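Local coordinates for protein acetyltransferase of GNAT family (Staphylococcus aureus subsp. aureus Mu50, PDB 3D8P) that probably transfers an acetyl group from acetyl-coenzyme A to an acceptor substrate, as members of the GNAT family do, at residues L17-L22 with Q38-I44; G70-L74 with Q110-Y116; I115-D121 with D153-R159. All blocks are in the same frame, centred on the assembly; numbering follows the deposited sequence.

How the interactions relate
The three contacts belong to one GNAT domain built round a mixed seven-stranded sheet. Interaction 1 joins helix 14-28 to the loop before helix 44-49, the Q38 side chain about 8 Å from the calcium ion bound by D34, D36 and D37. Interactions 2 and 3 share I115 and Y116 on strand 114-119, and their centres lie about 14 Å apart. Interaction 2 ties the start of that strand to strand 65-73, whereas interaction 3 pairs it with strand 155-160. Two ethanediol molecules at the far end of strand 114-119 lie in what is probably the acetyl-coenzyme A cleft. Interaction 1 is more remote, centre to centre about 20 Å from interaction 2 and about 19 Å from interaction 3.

Interaction 1: residues L17-L22 with Q38-I44; sequences LIEFIL and QPDLENI
I18 and L41 mark the closest backbone approach, 6.7 Å between their CA atoms, where helix 14-28 passes the turn of residues 38-42 that leads into helix 44-49. The helix presents L17, I18, I21 and L22, positions that recur on one side from turn to turn, and L41 projects from the loop against I18 and I21. I18 and L41 run antiparallel alongside one another, I18 CG1 resting 4.0 Å from L41 CB. With CG1 beside the backbone N (chi1 -65°) and the chain nearly extended, I18 carries CD1 on to the carbonyl of L41, 3.8 Å from its O. At the end of the leucine, I21 meets it tip to tip, I21 CD1 4.1 Å from L41 CD2. L17 and I44 also meet end on, with L17 CD2 3.9 Å from I44 CG1; F55 of strand 54-59 touches both side chains. At the other end L22 CD2 packs alongside the amide of Q38, 3.4 Å from NE2. That amide has its polar partners beyond the helix segment: OE1 accepts from Q25 and K83, and NE2 donates to the backbone O of D34, a calcium ligand residue. E42, whose carboxylate pairs with R35, approaches I18 only loosely. No hydrogen bond joins the two segments. The helix and loop are thus held together by branched aliphatic groups, while the fixed amide of Q38 links the edge of this apolar patch to the backbone beside the metal site.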
loop_
_atom_site.group_PDB
_atom_site.type_symbol
_atom_site.label_atom_id
_atom_site.label_comp_id
_atom_site.label_asym_id
_atom_site.label_seq_id
_atom_site.Cartn_x
_atom_site.Cartn_y
_atom_site.Cartn_z
ATOM N N LEU A 17 -11.460 -7.412 -2.163
ATOM C CA LEU A 17 -10.152 -6.890 -1.787
ATOM C C LEU A 17 -9.303 -7.951 -1.128
ATOM O O LEU A 17 -8.168 -8.169 -1.503
ATOM C CB LEU A 17 -10.297 -5.712 -0.828
ATOM C CG LEU A 17 -8.979 -5.095 -0.325
ATOM C CD1 LEU A 17 -8.195 -4.623 -1.501
ATOM C CD2 LEU A 17 -9.187 -3.937 0.639
ATOM N N ILE A 18 -9.871 -8.614 -0.129
ATOM C CA ILE A 18 -9.189 -9.705 0.559
ATOM C C ILE A 18 -8.780 -10.856 -0.388
ATOM O O ILE A 18 -7.624 -11.300 -0.340
ATOM C CB ILE A 18 -10.014 -10.220 1.735
ATOM C CG1 ILE A 18 -10.135 -9.109 2.793
ATOM C CG2 ILE A 18 -9.347 -11.452 2.347
ATOM C CD1 ILE A 18 -11.220 -9.353 3.821
ATOM N N GLU A 19 -9.678 -11.327 -1.251
ATOM C CA GLU A 19 -9.314 -12.368 -2.226
ATOM C C GLU A 19 -8.238 -11.941 -3.226
ATOM O O GLU A 19 -7.409 -12.760 -3.635
ATOM C CB GLU A 19 -10.517 -12.848 -3.009
ATOM C CG GLU A 19 -10.186 -14.025 -3.930
ATOM N N PHE A 20 -8.268 -10.669 -3.623
ATOM C CA PHE A 20 -7.269 -10.076 -4.523
ATOM C C PHE A 20 -5.884 -10.086 -3.897
ATOM O O PHE A 20 -4.937 -10.587 -4.471
ATOM C CB PHE A 20 -7.685 -8.634 -4.879
ATOM C CG PHE A 20 -6.692 -7.882 -5.723
ATOM C CD1 PHE A 20 -6.659 -8.052 -7.096
ATOM C CD2 PHE A 20 -5.811 -6.985 -5.150
ATOM C CE1 PHE A 20 -5.759 -7.350 -7.863
ATOM C CE2 PHE A 20 -4.910 -6.282 -5.923
ATOM C CZ PHE A 20 -4.891 -6.459 -7.275
ATOM N N ILE A 21 -5.765 -9.517 -2.711
ATOM C CA ILE A 21 -4.492 -9.461 -2.025
ATOM C C ILE A 21 -3.966 -10.891 -1.749
ATOM O O ILE A 21 -2.833 -11.222 -2.108
ATOM C CB ILE A 21 -4.626 -8.590 -0.746
ATOM C CG1 ILE A 21 -4.850 -7.125 -1.156
ATOM C CG2 ILE A 21 -3.407 -8.727 0.120
ATOM C CD1 ILE A 21 -4.923 -6.094 -0.015
ATOM N N LEU A 22 -4.800 -11.742 -1.153
ATOM C CA LEU A 22 -4.419 -13.110 -0.829
ATOM C C LEU A 22 -3.994 -13.972 -2.017
ATOM O O LEU A 22 -3.098 -14.800 -1.868
ATOM C CB LEU A 22 -5.560 -13.837 -0.093
ATOM C CG LEU A 22 -5.835 -13.489 1.374
ATOM C CD1 LEU A 22 -7.124 -14.212 1.866
ATOM C CD2 LEU A 22 -4.638 -13.843 2.229
ATOM N N GLN A 38 -3.880 -10.962 8.789
ATOM C CA GLN A 38 -4.068 -9.604 8.280
ATOM C C GLN A 38 -5.396 -9.017 8.723
ATOM O O GLN A 38 -6.211 -8.628 7.887
ATOM C CB GLN A 38 -3.976 -9.636 6.756
ATOM C CG GLN A 38 -2.746 -10.428 6.264
ATOM C CD GLN A 38 -2.598 -10.441 4.763
ATOM O OE1 GLN A 38 -2.165 -9.458 4.167
ATOM N NE2 GLN A 38 -2.929 -11.568 4.150
ATOM N N PRO A 39 -5.607 -8.919 10.052
ATOM C CA PRO A 39 -6.865 -8.376 10.571
ATOM C C PRO A 39 -7.216 -6.962 10.099
ATOM O O PRO A 39 -8.386 -6.639 10.056
ATOM C CB PRO A 39 -6.670 -8.423 12.097
ATOM C CG PRO A 39 -5.142 -8.549 12.300
ATOM C CD PRO A 39 -4.678 -9.325 11.141
ATOM N N ASP A 40 -6.239 -6.122 9.760
ATOM C CA ASP A 40 -6.540 -4.761 9.285
ATOM C C ASP A 40 -7.463 -4.795 8.091
ATOM O O ASP A 40 -8.304 -3.921 7.963
ATOM C CB ASP A 40 -5.283 -3.923 8.948
ATOM C CG ASP A 40 -4.346 -4.617 7.969
ATOM O OD1 ASP A 40 -3.944 -5.762 8.267
ATOM O OD2 ASP A 40 -3.974 -3.987 6.941
ATOM N N LEU A 41 -7.331 -5.821 7.250
ATOM C CA LEU A 41 -8.204 -5.977 6.089
ATOM C C LEU A 41 -9.676 -6.282 6.442
ATOM O O LEU A 41 -10.548 -6.098 5.617
ATOM C CB LEU A 41 -7.659 -7.050 5.145
ATOM C CG LEU A 41 -6.277 -6.862 4.539
ATOM C CD1 LEU A 41 -5.952 -8.051 3.608
ATOM C CD2 LEU A 41 -6.179 -5.501 3.820
ATOM N N GLU A 42 -9.948 -6.730 7.663
ATOM C CA GLU A 42 -11.311 -7.025 8.092
ATOM C C GLU A 42 -12.134 -5.760 8.349
ATOM O O GLU A 42 -13.366 -5.810 8.337
ATOM C CB GLU A 42 -11.311 -7.852 9.401
ATOM C CG GLU A 42 -10.647 -9.216 9.321
ATOM C CD GLU A 42 -11.250 -10.134 8.257
ATOM O OE1 GLU A 42 -12.410 -9.915 7.822
ATOM O OE2 GLU A 42 -10.555 -11.096 7.861
ATOM N N ASN A 43 -11.446 -4.657 8.640
ATOM C CA ASN A 43 -12.083 -3.408 9.022
ATOM C C ASN A 43 -11.273 -2.245 8.365
ATOM O O ASN A 43 -10.612 -1.524 9.074
ATOM C CB ASN A 43 -12.091 -3.210 10.598
ATOM C CG ASN A 43 -12.618 -4.465 11.459
ATOM O OD1 ASN A 43 -11.900 -5.455 11.681
ATOM N ND2 ASN A 43 -13.817 -4.319 12.054
ATOM N N ILE A 44 -11.315 -2.081 7.038
ATOM C CA ILE A 44 -10.518 -1.062 6.328
ATOM C C ILE A 44 -10.954 0.346 6.689
ATOM O O ILE A 44 -10.090 1.199 6.903
ATOM C CB ILE A 44 -10.509 -1.204 4.731
ATOM C CG1 ILE A 44 -9.797 -2.470 4.226
ATOM C CG2 ILE A 44 -9.816 -0.024 4.056
ATOM C CD1 ILE A 44 -8.315 -2.495 4.365
#

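Interaction 2: residues G70-L74 with Q110-Y116; sequences GLIRL and QNIDGIY
L71 and R73 of strand 65-73 pack on the closing half of the beta-alpha-beta crossover of the GNAT core, in which helix 95-109 connects strand 78-86 to the parallel strand 114-119. Helix 95-109 ends in a Schellman motif, with N111 in a positive-phi conformation and I112 N bonded back to C107 O. The chain then turns into strand 114-119, so that the directions of residues 71-74 and 110-116 are 87° apart. Strand 78-86 lies between their strands in the sheet, and the contact is made by side chains over it, with S79 touching L71, I112 and I115 alike. L71 is the apolar centre. Its two methyls divide the work: CD2 meets I112 CD1 tip to tip at 3.9 Å, while CD1 lies 4.1 Å from I115 CG2, the two side chains crossing at about a right angle. V103 and C107 of the helix cover the same leucine. Farther along, L74 CD1 comes within 4.3 Å of Y116 CD2. R73 reaches the other way, to the helix end. I112 CG1 lies beneath one face of its guanidinium, 3.8 Å from the plane and over the centre, so an aliphatic branch supports the flat group while its edge remains available for polar partners. NH2 bonds to N77 OD1, which helps fix the rotation of the group. A positive charge here would probably suit the carbonyl-rich end of helix 95-109. NH1 donates to Q110 O at 3.2 Å, the N-H...O angle being 146° and the oxygen tilted 22° out of the guanidinium plane.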
loop_
_atom_site.group_PDB
_atom_site.type_symbol
_atom_site.label_atom_id
_atom_site.label_comp_id
_atom_site.label_asym_id
_atom_site.label_seq_id
_atom_site.Cartn_x
_atom_site.Cartn_y
_atom_site.Cartn_z
ATOM N N GLY A 70 -2.690 1.349 0.484
ATOM C CA GLY A 70 -3.100 1.874 1.775
ATOM C C GLY A 70 -2.038 2.773 2.395
ATOM O O GLY A 70 -0.857 2.692 2.059
ATOM N N LEU A 71 -2.474 3.634 3.303
ATOM C CA LEU A 71 -1.579 4.483 4.058
ATOM C C LEU A 71 -2.087 4.600 5.470
ATOM O O LEU A 71 -3.294 4.884 5.696
ATOM C CB LEU A 71 -1.489 5.898 3.459
ATOM C CG LEU A 71 -0.406 6.808 4.067
ATOM C CD1 LEU A 71 0.926 6.700 3.329
ATOM C CD2 LEU A 71 -0.820 8.243 4.131
ATOM N N ILE A 72 -1.190 4.383 6.434
ATOM C CA ILE A 72 -1.507 4.727 7.823
ATOM C C ILE A 72 -0.722 5.960 8.256
ATOM O O ILE A 72 0.410 6.190 7.859
ATOM C CB ILE A 72 -1.348 3.557 8.854
ATOM C CG1 ILE A 72 0.073 3.030 8.887
ATOM C CG2 ILE A 72 -2.355 2.426 8.546
ATOM C CD1 ILE A 72 0.407 2.180 10.131
ATOM N N ARG A 73 -1.352 6.743 9.102
ATOM C CA ARG A 73 -0.758 7.908 9.668
ATOM C C ARG A 73 -0.000 7.562 10.964
ATOM O O ARG A 73 -0.530 6.899 11.841
ATOM C CB ARG A 73 -1.854 8.950 9.901
ATOM C CG ARG A 73 -1.308 10.219 10.472
ATOM C CD ARG A 73 -2.082 11.429 10.059
ATOM N NE ARG A 73 -1.229 12.604 10.242
ATOM C CZ ARG A 73 -1.422 13.781 9.654
ATOM N NH1 ARG A 73 -2.440 13.953 8.817
ATOM N NH2 ARG A 73 -0.577 14.782 9.893
ATOM N N LEU A 74 1.261 7.988 11.052
ATOM C CA LEU A 74 2.106 7.747 12.238
ATOM C C LEU A 74 2.151 9.015 13.059
ATOM O O LEU A 74 1.522 9.982 12.682
ATOM C CB LEU A 74 3.527 7.397 11.814
ATOM C CG LEU A 74 3.716 6.260 10.815
ATOM C CD1 LEU A 74 5.221 6.084 10.593
ATOM C CD2 LEU A 74 3.017 4.962 11.313
ATOM N N GLN A 110 -2.924 16.733 3.387
ATOM C CA GLN A 110 -3.071 16.435 4.805
ATOM C C GLN A 110 -1.844 16.736 5.668
ATOM O O GLN A 110 -1.807 16.345 6.828
ATOM C CB GLN A 110 -3.550 14.995 4.968
ATOM C CG GLN A 110 -4.992 14.831 4.460
ATOM C CD GLN A 110 -5.472 13.397 4.424
ATOM O OE1 GLN A 110 -4.880 12.506 5.044
ATOM N NE2 GLN A 110 -6.566 13.162 3.689
ATOM N N ASN A 111 -0.880 17.473 5.117
ATOM C CA ASN A 111 0.357 17.859 5.830
ATOM C C ASN A 111 1.217 16.700 6.353
ATOM O O ASN A 111 1.755 16.750 7.470
ATOM C CB ASN A 111 0.011 18.850 6.953
ATOM C CG ASN A 111 -0.606 20.127 6.410
ATOM O OD1 ASN A 111 0.024 20.837 5.619
ATOM N ND2 ASN A 111 -1.853 20.416 6.810
ATOM N N ILE A 112 1.317 15.649 5.546
ATOM C CA ILE A 112 2.165 14.506 5.861
ATOM C C ILE A 112 3.498 14.765 5.177
ATOM O O ILE A 112 3.554 15.048 3.984
ATOM C CB ILE A 112 1.526 13.174 5.438
ATOM C CG1 ILE A 112 0.312 12.893 6.330
ATOM C CG2 ILE A 112 2.527 12.021 5.514
ATOM C CD1 ILE A 112 -0.535 11.728 5.858
ATOM N N ASP A 113 4.564 14.691 5.965
ATOM C CA ASP A 113 5.918 14.995 5.538
ATOM C C ASP A 113 6.665 13.873 4.843
ATOM O O ASP A 113 7.642 14.122 4.120
ATOM C CB ASP A 113 6.721 15.432 6.762
ATOM C CG ASP A 113 6.291 16.796 7.264
ATOM O OD1 ASP A 113 5.875 17.603 6.418
ATOM O OD2 ASP A 113 6.363 17.058 8.480
ATOM N N GLY A 114 6.213 12.644 5.026
ATOM C CA GLY A 114 6.957 11.526 4.475
ATOM C C GLY A 114 6.226 10.236 4.601
ATOM O O GLY A 114 5.283 10.163 5.345
ATOM N N ILE A 115 6.743 9.226 3.900
ATOM C CA ILE A 115 6.157 7.910 3.784
ATOM C C ILE A 115 7.224 6.851 3.985
ATOM O O ILE A 115 8.201 6.780 3.216
ATOM C CB ILE A 115 5.527 7.688 2.351
ATOM C CG1 ILE A 115 4.545 8.815 1.989
ATOM C CG2 ILE A 115 4.859 6.303 2.258
ATOM C CD1 ILE A 115 3.947 8.719 0.593
ATOM N N TYR A 116 7.034 6.049 5.031
ATOM C CA TYR A 116 7.862 4.904 5.317
ATOM C C TYR A 116 7.155 3.666 4.798
ATOM O O TYR A 116 5.948 3.660 4.652
ATOM C CB TYR A 116 8.064 4.743 6.836
ATOM C CG TYR A 116 8.997 5.741 7.464
ATOM C CD1 TYR A 116 10.352 5.474 7.540
ATOM C CD2 TYR A 116 8.536 6.933 8.016
ATOM C CE1 TYR A 116 11.222 6.360 8.115
ATOM C CE2 TYR A 116 9.426 7.845 8.594
ATOM C CZ TYR A 116 10.766 7.529 8.649
ATOM O OH TYR A 116 11.690 8.367 9.211
#

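Interaction 3: residues I115-D121 with D153-R159; sequences IYLGTID and DNRFYYR. With EDO (1,2-ethanediol), chain G; EDO (1,2-ethanediol), chain F.
Y116 and Y158 face each other as a non-hydrogen-bonded pair in the antiparallel ladder between strands 114-119 and 155-160. From Y116 CB, 4.0 Å from Y157 O, the side chain turns beside its own backbone N (chi1 -74°) and lays its ring under Y158. CG, both CD, both CE and CZ all gather round Y158 CD1, which sits 3.4 Å above the ring plane over its centre; OH, at the tip, is 4.1 Å from the same atom. The pair is edge-to-face with planes at 50°, the edge belonging to Y158, whose OH bonds to N160. I115 with R159, L117 with Y157 and T119 with R155 form the hydrogen-bonded pairs. The ladder ends in a classic beta bulge: T119 O accepts from both N154 N and R155 N, each at 3.0 Å. On the other edge of strand 114-119, G118 O takes a hydrogen bond of 2.8 Å from O1 of one ethanediol (chain G). The two diols, probably from the crystallisation liquor, also bind M84 and Y130. A strand carbonyl turned to a small alcohol, rather than to strand 78-86, is consistent with the splay between these parallel strands that receives acetyl-coenzyme A in GNAT enzymes.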
loop_
_atom_site.group_PDB
_atom_site.type_symbol
_atom_site.label_atom_id
_atom_site.label_comp_id
_atom_site.label_asym_id
_atom_site.label_seq_id
_atom_site.Cartn_x
_atom_site.Cartn_y
_atom_site.Cartn_z
ATOM N N ILE A 115 6.743 9.226 3.900
ATOM C CA ILE A 115 6.157 7.910 3.784
ATOM C C ILE A 115 7.224 6.851 3.985
ATOM O O ILE A 115 8.201 6.780 3.216
ATOM C CB ILE A 115 5.527 7.688 2.351
ATOM C CG1 ILE A 115 4.545 8.815 1.989
ATOM C CG2 ILE A 115 4.859 6.303 2.258
ATOM C CD1 ILE A 115 3.947 8.719 0.593
ATOM N N TYR A 116 7.034 6.049 5.031
ATOM C CA TYR A 116 7.862 4.904 5.317
ATOM C C TYR A 116 7.155 3.666 4.798
ATOM O O TYR A 116 5.948 3.660 4.652
ATOM C CB TYR A 116 8.064 4.743 6.836
ATOM C CG TYR A 116 8.997 5.741 7.464
ATOM C CD1 TYR A 116 10.352 5.474 7.540
ATOM C CD2 TYR A 116 8.536 6.933 8.016
ATOM C CE1 TYR A 116 11.222 6.360 8.115
ATOM C CE2 TYR A 116 9.426 7.845 8.594
ATOM C CZ TYR A 116 10.766 7.529 8.649
ATOM O OH TYR A 116 11.690 8.367 9.211
ATOM N N LEU A 117 7.899 2.605 4.534
ATOM C CA LEU A 117 7.299 1.313 4.246
ATOM C C LEU A 117 8.282 0.211 4.574
ATOM O O LEU A 117 9.492 0.420 4.567
ATOM C CB LEU A 117 6.827 1.211 2.781
ATOM C CG LEU A 117 7.824 1.135 1.629
ATOM C CD1 LEU A 117 8.243 -0.284 1.345
ATOM C CD2 LEU A 117 7.275 1.779 0.396
ATOM N N GLY A 118 7.735 -0.956 4.892
ATOM C CA GLY A 118 8.490 -2.190 5.019
ATOM C C GLY A 118 7.902 -3.144 3.984
ATOM O O GLY A 118 6.705 -3.105 3.703
ATOM N N THR A 119 8.735 -4.001 3.416
ATOM C CA THR A 119 8.292 -4.989 2.449
ATOM C C THR A 119 9.195 -6.231 2.569
ATOM O O THR A 119 10.182 -6.221 3.286
ATOM C CB THR A 119 8.228 -4.372 1.021
ATOM O OG1 THR A 119 7.578 -5.283 0.134
ATOM C CG2 THR A 119 9.610 -3.991 0.489
ATOM N N ILE A 120 8.879 -7.302 1.848
ATOM C CA ILE A 120 9.627 -8.570 1.950
ATOM C C ILE A 120 10.535 -8.689 0.730
ATOM O O ILE A 120 10.219 -8.099 -0.307
ATOM C CB ILE A 120 8.664 -9.780 2.003
ATOM C CG1 ILE A 120 7.548 -9.566 3.039
ATOM C CG2 ILE A 120 9.424 -11.048 2.339
ATOM C CD1 ILE A 120 8.025 -9.651 4.499
ATOM N N ASP A 121 11.632 -9.454 0.816
ATOM C CA ASP A 121 12.554 -9.518 -0.309
ATOM C C ASP A 121 11.924 -10.232 -1.505
ATOM O O ASP A 121 12.384 -10.056 -2.634
ATOM C CB ASP A 121 13.883 -10.171 0.102
ATOM C CG ASP A 121 15.083 -9.474 -0.514
ATOM O OD1 ASP A 121 14.858 -8.474 -1.232
ATOM O OD2 ASP A 121 16.236 -9.901 -0.269
ATOM N N ASP A 153 8.599 -8.324 7.344
ATOM C CA ASP A 153 9.353 -7.350 6.556
ATOM C C ASP A 153 10.839 -7.436 6.817
ATOM O O ASP A 153 11.288 -7.608 7.953
ATOM C CB ASP A 153 8.932 -5.948 6.893
ATOM C CG ASP A 153 7.568 -5.644 6.430
ATOM O OD1 ASP A 153 7.161 -6.287 5.441
ATOM O OD2 ASP A 153 6.908 -4.758 7.034
ATOM N N ASN A 154 11.597 -7.286 5.753
ATOM C CA ASN A 154 13.031 -7.268 5.857
ATOM C C ASN A 154 13.684 -6.164 5.047
ATOM O O ASN A 154 14.924 -6.071 5.028
ATOM C CB ASN A 154 13.591 -8.646 5.476
ATOM C CG ASN A 154 12.927 -9.236 4.233
ATOM O OD1 ASN A 154 13.032 -8.674 3.149
ATOM N ND2 ASN A 154 12.267 -10.390 4.388
ATOM N N ARG A 155 12.899 -5.360 4.336
ATOM C CA ARG A 155 13.466 -4.234 3.595
ATOM C C ARG A 155 12.616 -3.019 3.910
ATOM O O ARG A 155 11.366 -3.097 3.903
ATOM C CB ARG A 155 13.495 -4.489 2.074
ATOM C CG ARG A 155 14.183 -5.793 1.597
ATOM C CD ARG A 155 15.670 -5.696 1.452
ATOM N NE ARG A 155 16.065 -4.738 0.419
ATOM C CZ ARG A 155 16.403 -5.013 -0.840
ATOM N NH1 ARG A 155 16.381 -6.251 -1.328
ATOM N NH2 ARG A 155 16.768 -4.013 -1.629
ATOM N N PHE A 156 13.279 -1.898 4.186
ATOM C CA PHE A 156 12.599 -0.668 4.618
ATOM C C PHE A 156 12.975 0.502 3.748
ATOM O O PHE A 156 14.101 0.610 3.307
ATOM C CB PHE A 156 12.902 -0.369 6.100
ATOM C CG PHE A 156 12.531 -1.494 6.995
ATOM C CD1 PHE A 156 11.197 -1.666 7.390
ATOM C CD2 PHE A 156 13.479 -2.421 7.370
ATOM C CE1 PHE A 156 10.835 -2.756 8.179
ATOM C CE2 PHE A 156 13.125 -3.531 8.119
ATOM C CZ PHE A 156 11.812 -3.674 8.554
ATOM N N TYR A 157 12.021 1.380 3.517
ATOM C CA TYR A 157 12.212 2.495 2.633
ATOM C C TYR A 157 11.508 3.746 3.154
ATOM O O TYR A 157 10.618 3.674 3.986
ATOM C CB TYR A 157 11.686 2.162 1.229
ATOM C CG TYR A 157 12.380 1.042 0.511
ATOM C CD1 TYR A 157 12.007 -0.281 0.728
ATOM C CD2 TYR A 157 13.383 1.289 -0.408
ATOM C CE1 TYR A 157 12.632 -1.334 0.050
ATOM C CE2 TYR A 157 14.004 0.238 -1.106
ATOM C CZ TYR A 157 13.624 -1.063 -0.859
ATOM O OH TYR A 157 14.226 -2.110 -1.507
ATOM N N TYR A 158 11.942 4.892 2.643
ATOM C CA TYR A 158 11.382 6.179 2.997
ATOM C C TYR A 158 11.401 7.119 1.784
ATOM O O TYR A 158 12.364 7.181 1.024
ATOM C CB TYR A 158 12.117 6.831 4.189
ATOM C CG TYR A 158 11.623 8.239 4.503
ATOM C CD1 TYR A 158 10.496 8.451 5.279
ATOM C CD2 TYR A 158 12.303 9.360 4.012
ATOM C CE1 TYR A 158 10.037 9.760 5.545
ATOM C CE2 TYR A 158 11.864 10.645 4.264
ATOM C CZ TYR A 158 10.720 10.840 5.036
ATOM O OH TYR A 158 10.301 12.123 5.310
ATOM N N ARG A 159 10.291 7.828 1.621
ATOM C CA ARG A 159 10.169 8.866 0.639
ATOM C C ARG A 159 9.779 10.144 1.339
ATOM O O ARG A 159 8.756 10.200 2.013
ATOM C CB ARG A 159 9.099 8.545 -0.403
ATOM C CG ARG A 159 8.890 9.701 -1.375
ATOM C CD ARG A 159 8.186 9.279 -2.644
ATOM N NE ARG A 159 7.970 10.434 -3.511
ATOM C CZ ARG A 159 7.301 10.405 -4.661
ATOM N NH1 ARG A 159 6.754 9.287 -5.113
ATOM N NH2 ARG A 159 7.142 11.522 -5.346
HETATM C C1 EDO G . 4.404 -1.531 1.628
HETATM O O1 EDO G . 4.277 -2.804 2.246
HETATM C C2 EDO G . 3.268 -1.281 0.657
HETATM O O2 EDO G . 2.804 -2.552 0.234
HETATM C C1 EDO F . 3.733 -5.591 -1.773
HETATM O O1 EDO F . 2.817 -4.816 -0.979
HETATM C C2 EDO F . 4.886 -4.733 -2.261
HETATM O O2 EDO F . 5.723 -4.333 -1.159
#